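Local structure of ubiquitin-conjugating enzyme E2-21 kDa (5NL8) at residues A[11-16]-A[133-138]; A[35-40]-A[45-50]; A[75-80]-A[127-132]; A[110-115]-A[143-148]; A[122-127]-A[148-153]. The protein probably catalyses the covalent attachment of ubiquitin to other proteins, passing it on from a cysteine thioester, and is probably essential for peroxisome biogenesis. One frame throughout, in Å; residues are numbered along the deposited sequence.

Overall arrangement
All five contacts fall within the UBC core of this single chain. Contact 1 ties the N-terminal helix 6-21 to the start of helix 135-147, and contact 2 is the hairpin of strands 33-38 and 45-51 at one edge of the four-stranded antiparallel sheet; their centres lie about 12 Å apart and Tyr14 packs on Leu36 and Trp46. Contact 3 joins the approach to strand 79-82, the opposite outer strand, to the loop before helix 135-147. Contacts 4 and 5, centres about 9 Å apart, share Asn148 and lie beside the predicted catalytic Cys121. Contact 2 closes before contacts 3 to 5 open, whereas the segments of those three alternate, so distant sequence meets round the predicted active site.

Contact 1: residues A[11-16]-A[133-138]; sequences LKEYRA and WTLQSA
Glu13, on helix 6-21, meets Thr134 and Leu135 at the start of helix 135-147, and one carboxylate oxygen does nearly all the work. Two hydrogen bonds from 133-138 converge on Glu13 OE1. The backbone donor is Leu135 N, 3.0 Å from Glu13 OE1 with an N-H...O angle of 149°; it arrives from above the carboxylate plane, 44° out of it. The hydroxyl donor is Thr134 OG1, 2.9 Å from Glu13 OE1 in a bond that is weak. Thr134 occupies the N-cap position, and its own backbone N donates to Ser137 OG at 2.6 Å. In van der Waals contact, Glu13 OE1 comes 3.2 Å from Leu135 CG, carried there by a Glu13 chain extended beyond CG (chi2 178°). Outside the two segments, Tyr73 OH is a third hydrogen-bond partner of Glu13 OE1, and Glu13 OE2 forms a salt bridge with Arg9. With a buried carboxylate held by Arg9, a phenol, a hydroxyl and an amide at a helix N-terminus, the charged form of Glu13 is probably favoured.

Contact 2: residues A[35-40]-A[45-50]; sequences DLHPLE and RWSAVI
His37 lies with one ring face over Ser47, whose CB sits 4.2 Å from the His37 ring centroid and 25° off the ring normal, a CH-pi contact. The imidazole is turned there by a chi1 of 60°, with CG between the backbone N and the carbonyl carbon, and His37 ND1 donates to Pro38 O at 3.0 Å. A leucine at His37 would probably lose this bond, leaving Pro38 O without its imidazole donor and Ser47 CB without a ring face. Pro38 and Trp46 lie side by side, Pro38 CD 3.6 Å from Trp46 CZ3, while Leu36 CD1 approaches the same indole obliquely. Leu39 CD2 sits over one face of the Arg45 guanidinium, 3.5 Å from Arg45 NH2, which forms a salt bridge with Glu66. In the backbone, His37 and Ser47 form an antiparallel hydrogen-bonded pair (His37 N to Ser47 O 2.9 Å, Ser47 N to His37 O 2.8 Å). The strand axes run at 172°, an antiparallel beta hairpin at the edge of the UBC-fold sheet.

Contact 3: residues A[75-80]-A[127-132]; sequences LDPPKI and QKWSPA
Pro77 and Trp129 bring the two backbones nearest, with CA atoms 6.1 Å apart; neither backbone is helix or strand there, and strand 79-82 begins just beyond Pro78. Both prolines are extended, and their rings succeed one another along the indole. Trp129 points its side chain toward them, CG anti to the backbone N (chi1 -174°), and turns one face to both. Pro77 CB stands over the pyrrole part, 3.8 Å from the centroid of the Trp129 five-membered ring. Pro78 CD stands over the benzene part, 3.8 Å from the Trp129 six-membered ring centroid and 16° off its normal. Both are CH-pi contacts made from the same side. The indole is also fixed at its nitrogen, since Trp129 NE1 hydrogen-bonds Pro74 O, and Trp133 meets the ring with planes at about 50°. A serine at Trp129 would probably strip both prolines of their aromatic cover and leave Pro74 O without its indole donor. This proline-tryptophan packing joins the loop before strand 79-82 to the loop following helix 122-126 in the UBC fold, with the Pro77 side chain about 12 Å from that of the predicted catalytic Cys121.

Contact 4: residues A[110-115]-A[143-148]; sequences HPNVNF and VVLLAN
Leu145 meets the 110-115 loop through both its backbone and its side chain. Its carbonyl oxygen, Leu145 O, accepts from His110 NE2 at 3.1 Å with an N-H...O angle of 146°, the donor standing 46° above the carbonyl plane. The imidazole is gripped at its other nitrogen too, His110 ND1 accepting from Asn112 N at 2.9 Å. The Leu145 side chain, with CG anti to the backbone N (chi1 179°), places CG 3.9 Å from His110 CE1 and CD1 3.6 Å from Asn112 OD1. Next in sequence, Leu146 CD2 lies 3.9 Å from His110 CD2 in an oblique approach. His110-Pro111-Asn112 is the HPN motif of ubiquitin-conjugating enzymes, in a type I beta turn; Asn112 ND2 hydrogen-bonds Glu150 O and Ser153 O, its side chain about 5 Å from that of the predicted catalytic Cys121. The contact is buried between the C-terminal turn of helix 135-147 and the loop leading to Cys121, Leu146 also touching Phe82 of strand 79-82 and Leu145 touching Ile124 of helix 122-126.

Contact 5: residues A[122-127]-A[148-153]; sequences LDILQQ and NPEPLS
Ile124 of helix 122-126 meets Glu150 of the 148-153 loop, and the glutamate is the side chain to trace. From Glu150 CB, which points toward the helix, the chain turns at chi1 41°, setting CG between the backbone N and the carbonyl carbon. A second bend at chi2 -112° then swings the carboxylate across the flank of the isoleucine. Glu150 CD comes within 4.0 Å of Ile124 CG1, and Glu150 OE1 reaches closer, 3.5 Å from the same Ile124 CG1 and 4.2 Å from Ile124 CD1. The other oxygen, Glu150 OE2, touches Leu145 CD1 of helix 135-147. Both carboxylate oxygens are therefore in van der Waals contact with aliphatic carbon, and the two side chains cross at a slant.

In the UBC fold the short helix 122-126 lies just after the predicted catalytic Cys121 in sequence, and the Ile124 side chain is about 4 Å from that of the cysteine; the 148-153 loop faces this helix on its way from helix 135-147 to helix 157-164. Farther along the loop, Ser153 CB meets the carboxylate of Asp123 at 3.5 Å from Asp123 OD2, whereas Ser153 OG is 4.3 Å from Ile124 CD1.

Contact 1: residues A[11-16]-A[133-138]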
# COMPACT_ATOMS: atom_id res chain seq x y z
N LEU A 11 9.62 -5.84 16.59
CA LEU A 11 8.71 -5.43 17.65
C LEU A 11 8.91 -3.95 17.97
O LEU A 11 7.93 -3.20 18.08
CB LEU A 11 8.92 -6.28 18.90
CG LEU A 11 8.09 -5.85 20.12
CD1 LEU A 11 6.60 -5.99 19.83
CD2 LEU A 11 8.48 -6.65 21.35
N LYS A 12 10.16 -3.53 18.12
CA LYS A 12 10.45 -2.14 18.45
C LYS A 12 9.89 -1.19 17.39
O LYS A 12 9.27 -0.18 17.72
CB LYS A 12 11.96 -1.92 18.60
CG LYS A 12 12.33 -0.60 19.25
CD LYS A 12 13.78 -0.58 19.69
CE LYS A 12 14.09 -1.76 20.60
NZ LYS A 12 13.80 -1.45 22.02
N GLU A 13 10.09 -1.54 16.13
CA GLU A 13 9.57 -0.72 15.03
C GLU A 13 8.04 -0.65 15.05
O GLU A 13 7.44 0.42 14.86
CB GLU A 13 10.05 -1.26 13.69
CG GLU A 13 11.56 -1.23 13.51
CD GLU A 13 11.99 -1.82 12.18
OE1 GLU A 13 11.13 -1.96 11.28
OE2 GLU A 13 13.19 -2.14 12.03
N TYR A 14 7.42 -1.81 15.28
CA TYR A 14 5.96 -1.90 15.36
C TYR A 14 5.41 -0.99 16.45
O TYR A 14 4.47 -0.23 16.22
CB TYR A 14 5.53 -3.35 15.60
CG TYR A 14 4.04 -3.55 15.81
CD1 TYR A 14 3.11 -2.88 15.04
CD2 TYR A 14 3.57 -4.44 16.78
CE1 TYR A 14 1.75 -3.07 15.23
CE2 TYR A 14 2.22 -4.64 16.97
CZ TYR A 14 1.31 -3.95 16.20
OH TYR A 14 -0.04 -4.14 16.39
N ARG A 15 6.01 -1.08 17.64
CA ARG A 15 5.60 -0.24 18.76
C ARG A 15 5.82 1.23 18.45
O ARG A 15 5.01 2.09 18.83
CB ARG A 15 6.34 -0.64 20.03
CG ARG A 15 6.07 -2.07 20.50
CD ARG A 15 6.59 -2.30 21.91
NE ARG A 15 5.88 -1.48 22.89
CZ ARG A 15 6.32 -0.32 23.37
NH1 ARG A 15 7.49 0.17 22.96
NH2 ARG A 15 5.60 0.35 24.25
N ALA A 16 6.92 1.53 17.77
CA ALA A 16 7.22 2.90 17.37
C ALA A 16 6.10 3.46 16.49
O ALA A 16 5.68 4.60 16.67
CB ALA A 16 8.55 2.97 16.64
N TRP A 133 16.82 1.67 7.17
CA TRP A 133 15.38 1.79 6.92
C TRP A 133 14.55 0.97 7.91
O TRP A 133 15.03 -0.02 8.48
CB TRP A 133 15.05 1.36 5.49
CG TRP A 133 15.36 2.40 4.45
CD1 TRP A 133 16.55 3.03 4.25
CD2 TRP A 133 14.46 2.92 3.46
NE1 TRP A 133 16.45 3.91 3.20
CE2 TRP A 133 15.18 3.86 2.70
CE3 TRP A 133 13.12 2.67 3.14
CZ2 TRP A 133 14.60 4.56 1.64
CZ3 TRP A 133 12.55 3.37 2.09
CH2 TRP A 133 13.29 4.31 1.36
N THR A 134 13.31 1.38 8.09
CA THR A 134 12.38 0.70 8.98
C THR A 134 11.12 0.30 8.22
O THR A 134 11.00 0.55 7.02
CB THR A 134 11.98 1.58 10.17
OG1 THR A 134 11.02 0.90 10.98
CG2 THR A 134 11.37 2.88 9.68
N LEU A 135 10.17 -0.32 8.93
CA LEU A 135 8.87 -0.64 8.34
C LEU A 135 8.14 0.63 7.95
O LEU A 135 7.53 0.72 6.87
CB LEU A 135 8.02 -1.45 9.33
CG LEU A 135 8.47 -2.87 9.65
CD1 LEU A 135 7.58 -3.49 10.72
CD2 LEU A 135 8.48 -3.72 8.40
N GLN A 136 8.20 1.62 8.84
CA GLN A 136 7.55 2.90 8.62
C GLN A 136 8.04 3.56 7.34
O GLN A 136 7.25 4.05 6.53
CB GLN A 136 7.78 3.83 9.82
CG GLN A 136 7.08 5.18 9.69
CD GLN A 136 7.38 6.10 10.85
OE1 GLN A 136 7.85 5.66 11.90
NE2 GLN A 136 7.12 7.39 10.66
N SER A 137 9.35 3.54 7.13
CA SER A 137 9.94 4.17 5.96
C SER A 137 9.52 3.44 4.68
O SER A 137 9.36 4.06 3.64
CB SER A 137 11.46 4.23 6.07
OG SER A 137 12.01 2.98 6.43
N ALA A 138 9.33 2.13 4.78
CA ALA A 138 8.86 1.35 3.63
C ALA A 138 7.42 1.73 3.27
O ALA A 138 7.10 1.97 2.09
CB ALA A 138 8.97 -0.13 3.92

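Contact 2: residues A[35-40]-A[45-50]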
# COMPACT_ATOMS: atom_id res chain seq x y z
N ASP A 35 -2.95 2.26 9.34
CA ASP A 35 -2.91 1.16 10.30
C ASP A 35 -1.79 0.17 10.01
O ASP A 35 -1.26 0.13 8.89
CB ASP A 35 -4.26 0.44 10.34
CG ASP A 35 -4.45 -0.39 11.60
OD1 ASP A 35 -3.68 -0.21 12.56
OD2 ASP A 35 -5.39 -1.23 11.62
N LEU A 36 -1.43 -0.62 11.02
CA LEU A 36 -0.39 -1.65 10.90
C LEU A 36 -0.51 -2.67 12.03
O LEU A 36 -0.63 -2.30 13.19
CB LEU A 36 1.00 -1.00 10.93
CG LEU A 36 2.21 -1.95 10.98
CD1 LEU A 36 2.38 -2.69 9.66
CD2 LEU A 36 3.48 -1.18 11.34
N HIS A 37 -0.48 -3.96 11.69
CA HIS A 37 -0.50 -5.02 12.70
C HIS A 37 -0.11 -6.37 12.12
O HIS A 37 -0.23 -6.58 10.91
CB HIS A 37 -1.88 -5.10 13.37
CG HIS A 37 -3.00 -5.41 12.43
ND1 HIS A 37 -3.37 -6.69 12.11
CD2 HIS A 37 -3.83 -4.59 11.74
CE1 HIS A 37 -4.38 -6.65 11.26
NE2 HIS A 37 -4.68 -5.39 11.02
N PRO A 38 0.36 -7.30 12.97
CA PRO A 38 0.71 -8.64 12.48
C PRO A 38 -0.44 -9.30 11.72
O PRO A 38 -1.60 -9.15 12.11
CB PRO A 38 1.04 -9.41 13.76
CG PRO A 38 1.52 -8.36 14.70
CD PRO A 38 0.70 -7.13 14.39
N LEU A 39 -0.11 -10.01 10.65
CA LEU A 39 -1.12 -10.68 9.84
C LEU A 39 -1.83 -11.75 10.66
O LEU A 39 -3.06 -11.84 10.65
CB LEU A 39 -0.49 -11.30 8.60
CG LEU A 39 -1.48 -11.70 7.50
CD1 LEU A 39 -1.98 -10.47 6.75
CD2 LEU A 39 -0.85 -12.71 6.55
N GLU A 40 -1.06 -12.57 11.37
CA GLU A 40 -1.63 -13.58 12.24
C GLU A 40 -1.05 -13.47 13.65
O GLU A 40 -1.47 -12.61 14.43
CB GLU A 40 -1.40 -14.99 11.67
CG GLU A 40 -2.20 -15.25 10.38
CD GLU A 40 -2.14 -16.70 9.91
OE1 GLU A 40 -1.72 -17.57 10.70
OE2 GLU A 40 -2.52 -16.96 8.75
N ARG A 45 5.02 -11.51 9.12
CA ARG A 45 3.99 -11.18 8.13
C ARG A 45 3.05 -10.12 8.71
O ARG A 45 2.52 -10.28 9.81
CB ARG A 45 3.22 -12.43 7.70
CG ARG A 45 4.02 -13.35 6.79
CD ARG A 45 3.26 -14.61 6.42
NE ARG A 45 2.26 -14.37 5.39
CZ ARG A 45 1.27 -15.21 5.09
NH1 ARG A 45 1.15 -16.36 5.76
NH2 ARG A 45 0.41 -14.92 4.13
N TRP A 46 2.85 -9.05 7.94
CA TRP A 46 2.14 -7.86 8.39
C TRP A 46 0.99 -7.44 7.48
O TRP A 46 1.04 -7.62 6.27
CB TRP A 46 3.11 -6.69 8.51
CG TRP A 46 4.19 -6.94 9.49
CD1 TRP A 46 5.36 -7.60 9.26
CD2 TRP A 46 4.20 -6.55 10.86
NE1 TRP A 46 6.10 -7.64 10.42
CE2 TRP A 46 5.41 -7.01 11.42
CE3 TRP A 46 3.30 -5.87 11.68
CZ2 TRP A 46 5.75 -6.80 12.75
CZ3 TRP A 46 3.63 -5.66 13.01
CH2 TRP A 46 4.85 -6.12 13.53
N SER A 47 -0.03 -6.85 8.09
CA SER A 47 -1.12 -6.20 7.39
C SER A 47 -1.08 -4.70 7.67
O SER A 47 -0.93 -4.28 8.82
CB SER A 47 -2.46 -6.78 7.83
OG SER A 47 -3.54 -6.04 7.29
N ALA A 48 -1.19 -3.89 6.62
CA ALA A 48 -1.19 -2.44 6.79
C ALA A 48 -2.33 -1.78 6.04
O ALA A 48 -2.93 -2.37 5.14
CB ALA A 48 0.14 -1.85 6.34
N VAL A 49 -2.65 -0.55 6.43
CA VAL A 49 -3.64 0.25 5.72
C VAL A 49 -3.07 1.64 5.45
O VAL A 49 -2.61 2.31 6.39
CB VAL A 49 -4.95 0.39 6.53
CG1 VAL A 49 -5.91 1.34 5.82
CG2 VAL A 49 -5.61 -0.98 6.73
N ILE A 50 -3.09 2.06 4.19
CA ILE A 50 -2.56 3.37 3.80
C ILE A 50 -3.58 4.22 3.03
O ILE A 50 -4.47 3.69 2.36
CB ILE A 50 -1.28 3.26 2.93
CG1 ILE A 50 -1.58 2.54 1.61
CG2 ILE A 50 -0.17 2.57 3.70
CD1 ILE A 50 -0.41 2.55 0.63
O HOH W 1 -4.53 -3.33 9.04
O HOH W 2 1.66 -12.78 11.61

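Contact 3: residues A[75-80]-A[127-132]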
# COMPACT_ATOMS: atom_id res chain seq x y z
N LEU A 75 18.86 -6.89 6.34
CA LEU A 75 19.87 -6.93 5.29
C LEU A 75 19.20 -6.88 3.92
O LEU A 75 19.79 -6.42 2.95
CB LEU A 75 20.75 -8.17 5.41
CG LEU A 75 22.05 -8.03 6.21
CD1 LEU A 75 21.79 -7.45 7.60
CD2 LEU A 75 22.77 -9.36 6.30
N ASP A 76 17.97 -7.37 3.87
CA ASP A 76 17.17 -7.31 2.65
C ASP A 76 15.81 -6.69 2.96
O ASP A 76 15.30 -6.81 4.07
CB ASP A 76 17.00 -8.71 2.05
CG ASP A 76 18.13 -9.06 1.10
OD1 ASP A 76 18.64 -8.15 0.41
OD2 ASP A 76 18.51 -10.25 1.03
N PRO A 77 15.22 -6.00 1.97
CA PRO A 77 13.95 -5.29 2.16
C PRO A 77 12.75 -6.23 2.24
O PRO A 77 12.83 -7.36 1.78
CB PRO A 77 13.86 -4.41 0.91
CG PRO A 77 14.63 -5.15 -0.12
CD PRO A 77 15.77 -5.79 0.61
N PRO A 78 11.65 -5.76 2.85
CA PRO A 78 10.41 -6.54 2.87
C PRO A 78 9.81 -6.68 1.48
O PRO A 78 10.01 -5.80 0.65
CB PRO A 78 9.48 -5.71 3.77
CG PRO A 78 10.38 -4.76 4.51
CD PRO A 78 11.53 -4.50 3.59
N LYS A 79 9.10 -7.78 1.23
CA LYS A 79 8.32 -7.91 0.01
C LYS A 79 6.91 -7.43 0.30
O LYS A 79 6.30 -7.84 1.28
CB LYS A 79 8.33 -9.35 -0.51
CG LYS A 79 9.65 -9.80 -1.10
CD LYS A 79 9.58 -11.22 -1.62
CE LYS A 79 10.96 -11.75 -1.99
NZ LYS A 79 10.97 -13.24 -2.11
N ILE A 80 6.38 -6.55 -0.55
CA ILE A 80 5.11 -5.92 -0.24
C ILE A 80 4.15 -6.01 -1.42
O ILE A 80 4.56 -5.86 -2.57
CB ILE A 80 5.32 -4.45 0.17
CG1 ILE A 80 6.24 -4.39 1.39
CG2 ILE A 80 3.99 -3.77 0.46
CD1 ILE A 80 6.51 -3.01 1.92
N GLN A 127 16.19 -0.71 -4.91
CA GLN A 127 17.05 0.40 -5.27
C GLN A 127 17.22 1.41 -4.13
O GLN A 127 18.20 2.14 -4.09
CB GLN A 127 16.51 1.12 -6.51
CG GLN A 127 16.43 0.24 -7.75
CD GLN A 127 17.72 -0.52 -8.01
OE1 GLN A 127 17.75 -1.75 -7.94
NE2 GLN A 127 18.78 0.20 -8.32
N LYS A 128 16.26 1.43 -3.21
CA LYS A 128 16.28 2.42 -2.14
C LYS A 128 16.76 1.85 -0.80
O LYS A 128 17.41 2.55 -0.03
CB LYS A 128 14.90 3.04 -1.96
CG LYS A 128 14.54 4.10 -2.99
CD LYS A 128 13.66 5.19 -2.38
CE LYS A 128 14.50 6.20 -1.59
NZ LYS A 128 13.71 7.38 -1.14
N TRP A 129 16.44 0.59 -0.53
CA TRP A 129 16.58 0.03 0.82
C TRP A 129 18.02 -0.01 1.35
O TRP A 129 18.97 -0.28 0.62
CB TRP A 129 15.99 -1.39 0.86
CG TRP A 129 15.97 -1.98 2.24
CD1 TRP A 129 16.91 -2.78 2.81
CD2 TRP A 129 14.94 -1.80 3.23
NE1 TRP A 129 16.54 -3.11 4.08
CE2 TRP A 129 15.34 -2.53 4.37
CE3 TRP A 129 13.73 -1.11 3.26
CZ2 TRP A 129 14.57 -2.58 5.53
CZ3 TRP A 129 12.97 -1.16 4.41
CH2 TRP A 129 13.39 -1.88 5.53
N SER A 130 18.14 0.26 2.65
CA SER A 130 19.39 0.15 3.38
C SER A 130 19.07 -0.28 4.81
O SER A 130 17.93 -0.13 5.25
CB SER A 130 20.15 1.49 3.37
OG SER A 130 19.79 2.29 4.48
N PRO A 131 20.05 -0.84 5.54
CA PRO A 131 19.79 -1.31 6.91
C PRO A 131 19.31 -0.21 7.87
O PRO A 131 18.88 -0.52 8.98
CB PRO A 131 21.15 -1.85 7.36
CG PRO A 131 21.83 -2.23 6.09
CD PRO A 131 21.41 -1.20 5.09
N ALA A 132 19.39 1.05 7.44
CA ALA A 132 18.93 2.17 8.26
C ALA A 132 17.42 2.34 8.14
O ALA A 132 16.81 3.07 8.93
CB ALA A 132 19.64 3.45 7.85

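Contact 4: residues A[110-115]-A[143-148]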
# COMPACT_ATOMS: atom_id res chain seq x y z
N HIS A 110 -2.07 0.78 -11.25
CA HIS A 110 -0.86 1.57 -11.10
C HIS A 110 0.25 0.98 -11.96
O HIS A 110 0.37 -0.24 -12.06
CB HIS A 110 -0.44 1.62 -9.62
CG HIS A 110 0.71 2.54 -9.34
ND1 HIS A 110 2.02 2.21 -9.63
CD2 HIS A 110 0.75 3.77 -8.79
CE1 HIS A 110 2.81 3.20 -9.27
NE2 HIS A 110 2.06 4.16 -8.75
N PRO A 111 1.04 1.85 -12.60
CA PRO A 111 2.15 1.45 -13.47
C PRO A 111 3.10 0.41 -12.86
O PRO A 111 3.60 -0.44 -13.59
CB PRO A 111 2.87 2.76 -13.73
CG PRO A 111 1.78 3.78 -13.71
CD PRO A 111 0.81 3.31 -12.65
N ASN A 112 3.33 0.47 -11.55
CA ASN A 112 4.29 -0.42 -10.91
C ASN A 112 3.64 -1.54 -10.08
O ASN A 112 4.28 -2.11 -9.19
CB ASN A 112 5.24 0.38 -10.02
CG ASN A 112 5.96 1.49 -10.77
OD1 ASN A 112 5.68 2.67 -10.57
ND2 ASN A 112 6.90 1.11 -11.63
N VAL A 113 2.39 -1.85 -10.38
CA VAL A 113 1.66 -2.88 -9.64
C VAL A 113 0.99 -3.90 -10.57
O VAL A 113 0.32 -3.52 -11.53
CB VAL A 113 0.57 -2.25 -8.72
CG1 VAL A 113 -0.27 -3.33 -8.05
CG2 VAL A 113 1.21 -1.35 -7.67
N ASN A 114 1.18 -5.18 -10.27
CA ASN A 114 0.47 -6.26 -10.96
C ASN A 114 -1.02 -6.21 -10.64
O ASN A 114 -1.42 -6.43 -9.50
CB ASN A 114 1.07 -7.62 -10.57
CG ASN A 114 0.52 -8.78 -11.40
OD1 ASN A 114 -0.69 -8.93 -11.56
ND2 ASN A 114 1.42 -9.60 -11.93
N PHE A 115 -1.84 -5.92 -11.65
CA PHE A 115 -3.26 -5.69 -11.43
C PHE A 115 -3.99 -6.93 -10.88
O PHE A 115 -4.99 -6.80 -10.18
CB PHE A 115 -3.93 -5.23 -12.72
CG PHE A 115 -5.38 -4.83 -12.55
CD1 PHE A 115 -5.72 -3.55 -12.15
CD2 PHE A 115 -6.39 -5.75 -12.78
CE1 PHE A 115 -7.04 -3.18 -12.00
CE2 PHE A 115 -7.72 -5.39 -12.62
CZ PHE A 115 -8.04 -4.11 -12.23
N VAL A 143 3.50 4.96 -0.22
CA VAL A 143 2.61 6.11 -0.36
C VAL A 143 3.21 7.13 -1.35
O VAL A 143 2.50 7.71 -2.17
CB VAL A 143 2.35 6.80 1.00
CG1 VAL A 143 1.52 8.06 0.81
CG2 VAL A 143 1.65 5.84 1.95
N VAL A 144 4.53 7.32 -1.27
CA VAL A 144 5.24 8.16 -2.23
C VAL A 144 5.08 7.61 -3.64
O VAL A 144 4.80 8.35 -4.58
CB VAL A 144 6.74 8.25 -1.89
CG1 VAL A 144 7.52 8.90 -3.04
CG2 VAL A 144 6.96 9.03 -0.59
N LEU A 145 5.26 6.29 -3.78
CA LEU A 145 5.15 5.62 -5.07
C LEU A 145 3.80 5.87 -5.73
O LEU A 145 3.71 6.00 -6.95
CB LEU A 145 5.38 4.12 -4.92
CG LEU A 145 5.26 3.30 -6.21
CD1 LEU A 145 6.32 3.73 -7.22
CD2 LEU A 145 5.36 1.81 -5.92
N LEU A 146 2.75 5.95 -4.92
CA LEU A 146 1.43 6.26 -5.46
C LEU A 146 1.40 7.63 -6.15
O LEU A 146 0.65 7.84 -7.10
CB LEU A 146 0.36 6.21 -4.36
CG LEU A 146 -0.05 4.81 -3.88
CD1 LEU A 146 -1.23 4.88 -2.91
CD2 LEU A 146 -0.38 3.91 -5.07
N ALA A 147 2.22 8.56 -5.67
CA ALA A 147 2.28 9.90 -6.26
C ALA A 147 3.38 10.03 -7.31
O ALA A 147 3.33 10.93 -8.15
CB ALA A 147 2.46 10.95 -5.17
N ASN A 148 4.37 9.15 -7.27
CA ASN A 148 5.49 9.22 -8.21
C ASN A 148 5.83 7.88 -8.85
O ASN A 148 6.80 7.23 -8.45
CB ASN A 148 6.74 9.77 -7.52
CG ASN A 148 6.50 11.12 -6.89
OD1 ASN A 148 6.21 11.22 -5.70
ND2 ASN A 148 6.63 12.17 -7.69

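Contact 5: residues A[122-127]-A[148-153]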
# COMPACT_ATOMS: atom_id res chain seq x y z
N LEU A 122 9.80 -5.30 -7.37
CA LEU A 122 10.91 -5.39 -6.42
C LEU A 122 11.93 -4.28 -6.60
O LEU A 122 12.66 -3.92 -5.66
CB LEU A 122 11.59 -6.76 -6.56
CG LEU A 122 10.73 -7.98 -6.22
CD1 LEU A 122 11.30 -9.23 -6.87
CD2 LEU A 122 10.63 -8.16 -4.71
N ASP A 123 12.00 -3.72 -7.81
CA ASP A 123 12.91 -2.63 -8.14
C ASP A 123 12.76 -1.46 -7.18
O ASP A 123 13.75 -0.92 -6.70
CB ASP A 123 12.68 -2.15 -9.57
CG ASP A 123 13.17 -3.14 -10.61
OD1 ASP A 123 13.33 -4.33 -10.28
OD2 ASP A 123 13.38 -2.73 -11.77
N ILE A 124 11.51 -1.08 -6.92
CA ILE A 124 11.21 0.10 -6.12
C ILE A 124 11.94 0.10 -4.78
O ILE A 124 12.62 1.08 -4.44
CB ILE A 124 9.69 0.24 -5.87
CG1 ILE A 124 8.98 0.78 -7.12
CG2 ILE A 124 9.41 1.19 -4.71
CD1 ILE A 124 8.71 -0.26 -8.19
N LEU A 125 11.84 -1.00 -4.05
CA LEU A 125 12.48 -1.08 -2.74
C LEU A 125 13.95 -1.49 -2.82
O LEU A 125 14.76 -1.01 -2.04
CB LEU A 125 11.72 -2.04 -1.83
CG LEU A 125 10.51 -1.42 -1.11
CD1 LEU A 125 9.98 -2.35 -0.04
CD2 LEU A 125 10.88 -0.07 -0.52
N GLN A 126 14.28 -2.37 -3.76
CA GLN A 126 15.66 -2.85 -3.87
C GLN A 126 16.64 -1.70 -4.14
O GLN A 126 17.77 -1.71 -3.66
CB GLN A 126 15.79 -3.91 -4.96
CG GLN A 126 15.94 -5.33 -4.42
CD GLN A 126 17.09 -5.48 -3.44
OE1 GLN A 126 16.95 -6.12 -2.40
NE2 GLN A 126 18.24 -4.90 -3.78
N GLN A 127 16.19 -0.71 -4.91
CA GLN A 127 17.05 0.40 -5.27
C GLN A 127 17.22 1.41 -4.13
O GLN A 127 18.20 2.14 -4.09
CB GLN A 127 16.51 1.12 -6.51
CG GLN A 127 16.43 0.24 -7.75
CD GLN A 127 17.72 -0.52 -8.01
OE1 GLN A 127 17.75 -1.75 -7.94
NE2 GLN A 127 18.78 0.20 -8.32
N ASN A 148 4.37 9.15 -7.27
CA ASN A 148 5.49 9.22 -8.21
C ASN A 148 5.83 7.88 -8.85
O ASN A 148 6.80 7.23 -8.45
CB ASN A 148 6.74 9.77 -7.52
CG ASN A 148 6.50 11.12 -6.89
OD1 ASN A 148 6.21 11.22 -5.70
ND2 ASN A 148 6.63 12.17 -7.69
N PRO A 149 5.03 7.46 -9.84
CA PRO A 149 5.32 6.20 -10.54
C PRO A 149 6.58 6.30 -11.38
O PRO A 149 6.94 7.40 -11.81
CB PRO A 149 4.09 6.00 -11.43
CG PRO A 149 3.05 6.94 -10.90
CD PRO A 149 3.80 8.09 -10.33
N GLU A 150 7.26 5.18 -11.59
CA GLU A 150 8.38 5.14 -12.52
C GLU A 150 8.08 4.21 -13.69
O GLU A 150 8.06 2.98 -13.53
CB GLU A 150 9.67 4.72 -11.82
CG GLU A 150 9.52 3.59 -10.82
CD GLU A 150 9.73 4.04 -9.39
OE1 GLU A 150 10.56 3.43 -8.68
OE2 GLU A 150 9.08 5.02 -8.98
N PRO A 151 7.85 4.78 -14.88
CA PRO A 151 7.55 4.01 -16.09
C PRO A 151 8.73 3.17 -16.57
O PRO A 151 8.63 2.49 -17.59
CB PRO A 151 7.21 5.09 -17.12
CG PRO A 151 7.87 6.33 -16.61
CD PRO A 151 7.80 6.23 -15.12
N LEU A 152 9.84 3.20 -15.83
CA LEU A 152 11.00 2.37 -16.14
C LEU A 152 10.74 0.89 -15.85
O LEU A 152 11.15 0.02 -16.61
CB LEU A 152 12.22 2.84 -15.35
CG LEU A 152 12.97 4.08 -15.87
CD1 LEU A 152 14.40 4.10 -15.33
CD2 LEU A 152 12.97 4.12 -17.39
N SER A 153 10.04 0.62 -14.74
CA SER A 153 9.78 -0.76 -14.33
C SER A 153 8.29 -1.07 -14.18
O SER A 153 7.79 -1.18 -13.06
CB SER A 153 10.51 -1.06 -13.02
OG SER A 153 10.48 0.06 -12.15